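Sodium/sialic acid symporter SiaT (PDB 5NV9) imports the sialic acid N-acetylneuraminic acid into the bacterial cell, driving its uptake with the inward flow of sodium ions. Local coordinates at residues G191-K203 / F319-I332. Numbering follows the deposited sequence.
Sequences GGAVLIFIMICFK and FIVTEMPIGIAGLI
At the periplasmic end of the LeuT fold, residues 191-203 of helix 155-203, running from the membrane into the periplasm, pack against the connection Met324-Gly327 and the ends of the helices it links, 315-323 and 328-361. Met324 of the connection and Ile196 and Met199 of the long helix form the middle of the contact. The selenomethionine methyl CE of Met324 lies 3.6 Å from Ile196 CA and 3.7 Å from Met199 CG, so it sits against the helix backbone itself; a bend at chi3 (116°) turns it there. Met199, also selenomethionine, meets Pro325 tip to tip, SE to CD 3.8 Å. Toward the membrane interior, Ile196 CD1 touches Ile332 CG2 at 3.7 Å, while Ile332 CD1 rests on Gly192, where the two backbones come nearest (CA to CA 5.8 Å). Leu195 CD2 packs on Ile328 CG2 beside them.

On the periplasmic side the Phe319 ring lies between Ile200 and Glu323. Ile200 CG1 makes a CH-pi contact over one face of the Phe319 ring, 3.8 Å from its centroid and 27° off the normal; Glu323 CB covers the opposite face, and Tyr298 adds an edge-to-face ring contact. Lys203 passes obliquely by this ring, its chain bent at chi3 and chi4, and NZ donates to Glu323 O at 2.8 Å, in the carbonyl plane. Glu323 OE1, 4.2 Å from Lys203 NZ, is too far for a salt bridge but probably adds attraction. Apolar interdigitation inward and a lysine-to-carbonyl bond outward thus join one membrane helix of this LeuT-fold symporter to the periplasmic start of another, helix 328-361, and to the short helix 315-323 before it.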
loop_
_atom_site.group_PDB
_atom_site.type_symbol
_atom_site.label_atom_id
_atom_site.label_comp_id
_atom_site.label_asym_id
_atom_site.label_seq_id
_atom_site.Cartn_x
_atom_site.Cartn_y
_atom_site.Cartn_z
ATOM N N GLY A 191 14.269 8.882 5.693
ATOM C CA GLY A 191 15.391 9.358 6.519
ATOM C C GLY A 191 15.251 8.818 7.908
ATOM O O GLY A 191 16.254 8.502 8.573
ATOM N N GLY A 192 14.004 8.727 8.377
ATOM C CA GLY A 192 13.763 8.202 9.686
ATOM C C GLY A 192 14.301 6.771 9.830
ATOM O O GLY A 192 14.913 6.404 10.848
ATOM N N ALA A 193 14.099 5.960 8.807
ATOM C CA ALA A 193 14.559 4.602 8.893
ATOM C C ALA A 193 16.089 4.589 8.897
ATOM O O ALA A 193 16.707 3.812 9.617
ATOM C CB ALA A 193 14.003 3.771 7.762
ATOM N N VAL A 194 16.701 5.442 8.104
ATOM C CA VAL A 194 18.167 5.480 8.038
ATOM C C VAL A 194 18.739 5.908 9.428
ATOM O O VAL A 194 19.792 5.394 9.906
ATOM C CB VAL A 194 18.625 6.442 6.953
ATOM C CG1 VAL A 194 20.101 6.734 7.082
ATOM C CG2 VAL A 194 18.295 5.874 5.589
ATOM N N LEU A 195 18.026 6.829 10.074
ATOM C CA LEU A 195 18.499 7.407 11.306
ATOM C C LEU A 195 18.397 6.387 12.452
ATOM O O LEU A 195 19.245 6.350 13.323
ATOM C CB LEU A 195 17.689 8.662 11.631
ATOM C CG LEU A 195 18.205 9.404 12.863
ATOM C CD1 LEU A 195 19.616 9.974 12.666
ATOM C CD2 LEU A 195 17.194 10.463 13.190
ATOM N N ILE A 196 17.318 5.607 12.467
ATOM C CA ILE A 196 17.124 4.471 13.445
ATOM C C ILE A 196 18.272 3.480 13.295
ATOM O O ILE A 196 18.911 3.079 14.273
ATOM C CB ILE A 196 15.798 3.730 13.230
ATOM C CG1 ILE A 196 14.593 4.628 13.596
ATOM C CG2 ILE A 196 15.778 2.462 14.068
ATOM C CD1 ILE A 196 13.264 4.190 13.013
ATOM N N PHE A 197 18.538 3.094 12.065
ATOM C CA PHE A 197 19.629 2.169 11.816
ATOM C C PHE A 197 20.963 2.695 12.427
ATOM O O PHE A 197 21.593 2.023 13.231
ATOM C CB PHE A 197 19.826 1.887 10.318
ATOM C CG PHE A 197 20.907 0.878 10.072
ATOM C CD1 PHE A 197 20.764 -0.419 10.545
ATOM C CD2 PHE A 197 22.078 1.243 9.451
ATOM C CE1 PHE A 197 21.769 -1.353 10.337
ATOM C CE2 PHE A 197 23.097 0.338 9.266
ATOM C CZ PHE A 197 22.957 -0.971 9.715
ATOM N N ILE A 198 21.351 3.877 12.031
ATOM C CA ILE A 198 22.551 4.528 12.547
ATOM C C ILE A 198 22.711 4.533 14.076
ATOM O O ILE A 198 23.793 4.184 14.598
ATOM C CB ILE A 198 22.648 5.967 12.000
ATOM C CG1 ILE A 198 22.981 5.887 10.510
ATOM C CG2 ILE A 198 23.744 6.760 12.743
ATOM C CD1 ILE A 198 22.652 7.153 9.767
HETATM N N MSE A 199 21.640 4.922 14.760
HETATM C CA MSE A 199 21.592 4.959 16.180
HETATM C C MSE A 199 21.751 3.607 16.813
HETATM O O MSE A 199 22.394 3.511 17.881
HETATM C CB MSE A 199 20.276 5.575 16.678
HETATM C CG MSE A 199 20.135 6.997 16.064
HETATM SE SE MSE A 199 19.741 8.412 17.404
HETATM C CE MSE A 199 21.312 7.880 18.483
ATOM N N ILE A 200 21.130 2.576 16.235
ATOM C CA ILE A 200 21.305 1.236 16.767
ATOM C C ILE A 200 22.761 0.821 16.542
ATOM O O ILE A 200 23.339 0.203 17.407
ATOM C CB ILE A 200 20.395 0.150 16.139
ATOM C CG1 ILE A 200 18.925 0.459 16.336
ATOM C CG2 ILE A 200 20.696 -1.207 16.797
ATOM C CD1 ILE A 200 18.025 -0.311 15.381
ATOM N N CYS A 201 23.351 1.151 15.401
ATOM C CA CYS A 201 24.774 0.806 15.197
ATOM C C CYS A 201 25.673 1.420 16.263
ATOM O O CYS A 201 26.601 0.740 16.710
ATOM C CB CYS A 201 25.337 1.248 13.851
ATOM S SG CYS A 201 24.798 0.365 12.397
ATOM N N PHE A 202 25.386 2.662 16.669
ATOM C CA PHE A 202 26.176 3.352 17.704
ATOM C C PHE A 202 25.961 2.754 19.071
ATOM O O PHE A 202 26.782 2.923 19.927
ATOM C CB PHE A 202 25.933 4.844 17.704
ATOM C CG PHE A 202 26.744 5.583 16.657
ATOM C CD1 PHE A 202 28.071 5.919 16.898
ATOM C CD2 PHE A 202 26.185 5.947 15.438
ATOM C CE1 PHE A 202 28.817 6.602 15.943
ATOM C CE2 PHE A 202 26.916 6.629 14.470
ATOM C CZ PHE A 202 28.242 6.948 14.721
ATOM N N LYS A 203 24.876 2.044 19.288
ATOM C CA LYS A 203 24.628 1.393 20.592
ATOM C C LYS A 203 25.020 -0.092 20.697
ATOM O O LYS A 203 24.932 -0.680 21.755
ATOM C CB LYS A 203 23.170 1.533 20.964
ATOM C CG LYS A 203 22.790 2.980 21.005
ATOM C CD LYS A 203 21.365 3.133 21.453
ATOM C CE LYS A 203 21.305 3.794 22.813
ATOM N NZ LYS A 203 21.085 5.243 22.590
ATOM N N PHE A 319 12.543 0.229 21.399
ATOM C CA PHE A 319 13.830 0.891 21.172
ATOM C C PHE A 319 13.729 2.397 20.915
ATOM O O PHE A 319 14.496 3.177 21.480
ATOM C CB PHE A 319 14.602 0.252 20.034
ATOM C CG PHE A 319 15.970 0.833 19.820
ATOM C CD1 PHE A 319 16.156 1.958 19.028
ATOM C CD2 PHE A 319 17.086 0.266 20.405
ATOM C CE1 PHE A 319 17.424 2.497 18.842
ATOM C CE2 PHE A 319 18.370 0.802 20.213
ATOM C CZ PHE A 319 18.534 1.903 19.430
ATOM N N ILE A 320 12.783 2.811 20.100
ATOM C CA ILE A 320 12.645 4.222 19.811
ATOM C C ILE A 320 12.379 5.049 21.053
ATOM O O ILE A 320 13.009 6.070 21.269
ATOM C CB ILE A 320 11.525 4.509 18.811
ATOM C CG1 ILE A 320 11.907 3.910 17.437
ATOM C CG2 ILE A 320 11.249 6.017 18.739
ATOM C CD1 ILE A 320 10.685 3.572 16.586
ATOM N N VAL A 321 11.439 4.599 21.857
ATOM C CA VAL A 321 10.994 5.402 22.957
ATOM C C VAL A 321 11.946 5.302 24.146
ATOM O O VAL A 321 12.022 6.263 24.952
ATOM C CB VAL A 321 9.570 5.019 23.326
ATOM C CG1 VAL A 321 9.142 5.654 24.614
ATOM C CG2 VAL A 321 8.641 5.478 22.196
ATOM N N THR A 322 12.680 4.197 24.255
ATOM C CA THR A 322 13.555 4.005 25.399
ATOM C C THR A 322 14.964 4.397 25.076
ATOM O O THR A 322 15.684 4.744 25.983
ATOM C CB THR A 322 13.551 2.548 25.958
ATOM O OG1 THR A 322 13.961 1.600 24.948
ATOM C CG2 THR A 322 12.192 2.174 26.463
ATOM N N GLU A 323 15.398 4.332 23.817
ATOM C CA GLU A 323 16.833 4.572 23.517
ATOM C C GLU A 323 17.187 5.754 22.633
ATOM O O GLU A 323 18.377 5.991 22.391
ATOM C CB GLU A 323 17.479 3.371 22.816
ATOM C CG GLU A 323 17.357 2.030 23.532
ATOM C CD GLU A 323 18.059 1.927 24.853
ATOM O OE1 GLU A 323 18.968 2.739 25.140
ATOM O OE2 GLU A 323 17.718 0.976 25.593
HETATM N N MSE A 324 16.210 6.412 22.037
HETATM C CA MSE A 324 16.533 7.514 21.142
HETATM C C MSE A 324 16.358 8.789 21.901
HETATM O O MSE A 324 15.477 8.909 22.806
HETATM C CB MSE A 324 15.748 7.490 19.792
HETATM C CG MSE A 324 16.485 6.542 18.873
HETATM SE SE MSE A 324 15.286 6.037 17.432
HETATM C CE MSE A 324 16.429 6.897 16.077
ATOM N N PRO A 325 17.172 9.788 21.555
ATOM C CA PRO A 325 17.138 10.994 22.424
ATOM C C PRO A 325 15.957 11.860 22.167
ATOM O O PRO A 325 15.307 11.771 21.100
ATOM C CB PRO A 325 18.433 11.729 22.078
ATOM C CG PRO A 325 18.870 11.195 20.753
ATOM C CD PRO A 325 18.241 9.836 20.542
ATOM N N ILE A 326 15.682 12.711 23.140
ATOM C CA ILE A 326 14.643 13.702 23.036
ATOM C C ILE A 326 14.761 14.502 21.700
ATOM O O ILE A 326 15.882 14.701 21.147
ATOM C CB ILE A 326 14.678 14.617 24.285
ATOM C CG1 ILE A 326 13.533 15.624 24.274
ATOM C CG2 ILE A 326 15.997 15.375 24.383
ATOM C CD1 ILE A 326 13.238 16.141 25.652
ATOM N N GLY A 327 13.612 14.956 21.180
ATOM C CA GLY A 327 13.551 15.608 19.840
ATOM C C GLY A 327 13.640 14.572 18.715
ATOM O O GLY A 327 12.729 14.457 17.869
ATOM N N ILE A 328 14.716 13.799 18.682
ATOM C CA ILE A 328 14.826 12.737 17.696
ATOM C C ILE A 328 13.676 11.707 17.819
ATOM O O ILE A 328 13.059 11.335 16.810
ATOM C CB ILE A 328 16.237 12.094 17.693
ATOM C CG1 ILE A 328 17.264 13.076 17.138
ATOM C CG2 ILE A 328 16.240 10.850 16.828
ATOM C CD1 ILE A 328 18.678 12.488 17.164
ATOM N N ALA A 329 13.359 11.319 19.051
ATOM C CA ALA A 329 12.332 10.392 19.298
ATOM C C ALA A 329 10.963 10.894 18.781
ATOM O O ALA A 329 10.169 10.143 18.164
ATOM C CB ALA A 329 12.298 10.026 20.780
ATOM N N GLY A 330 10.707 12.167 18.950
ATOM C CA GLY A 330 9.470 12.755 18.480
ATOM C C GLY A 330 9.366 12.810 16.958
ATOM O O GLY A 330 8.239 12.697 16.371
ATOM N N LEU A 331 10.528 12.972 16.321
ATOM C CA LEU A 331 10.626 12.935 14.878
ATOM C C LEU A 331 10.416 11.499 14.228
ATOM O O LEU A 331 9.849 11.375 13.137
ATOM C CB LEU A 331 11.965 13.538 14.457
ATOM C CG LEU A 331 12.213 13.575 12.975
ATOM C CD1 LEU A 331 11.387 14.616 12.322
ATOM C CD2 LEU A 331 13.661 13.866 12.657
ATOM N N ILE A 332 10.911 10.456 14.894
ATOM C CA ILE A 332 10.666 9.052 14.499
ATOM C C ILE A 332 9.210 8.669 14.648
ATOM O O ILE A 332 8.660 8.018 13.787
ATOM C CB ILE A 332 11.530 8.106 15.326
ATOM C CG1 ILE A 332 13.028 8.405 15.078
ATOM C CG2 ILE A 332 11.251 6.639 14.956
ATOM C CD1 ILE A 332 13.421 8.450 13.614
#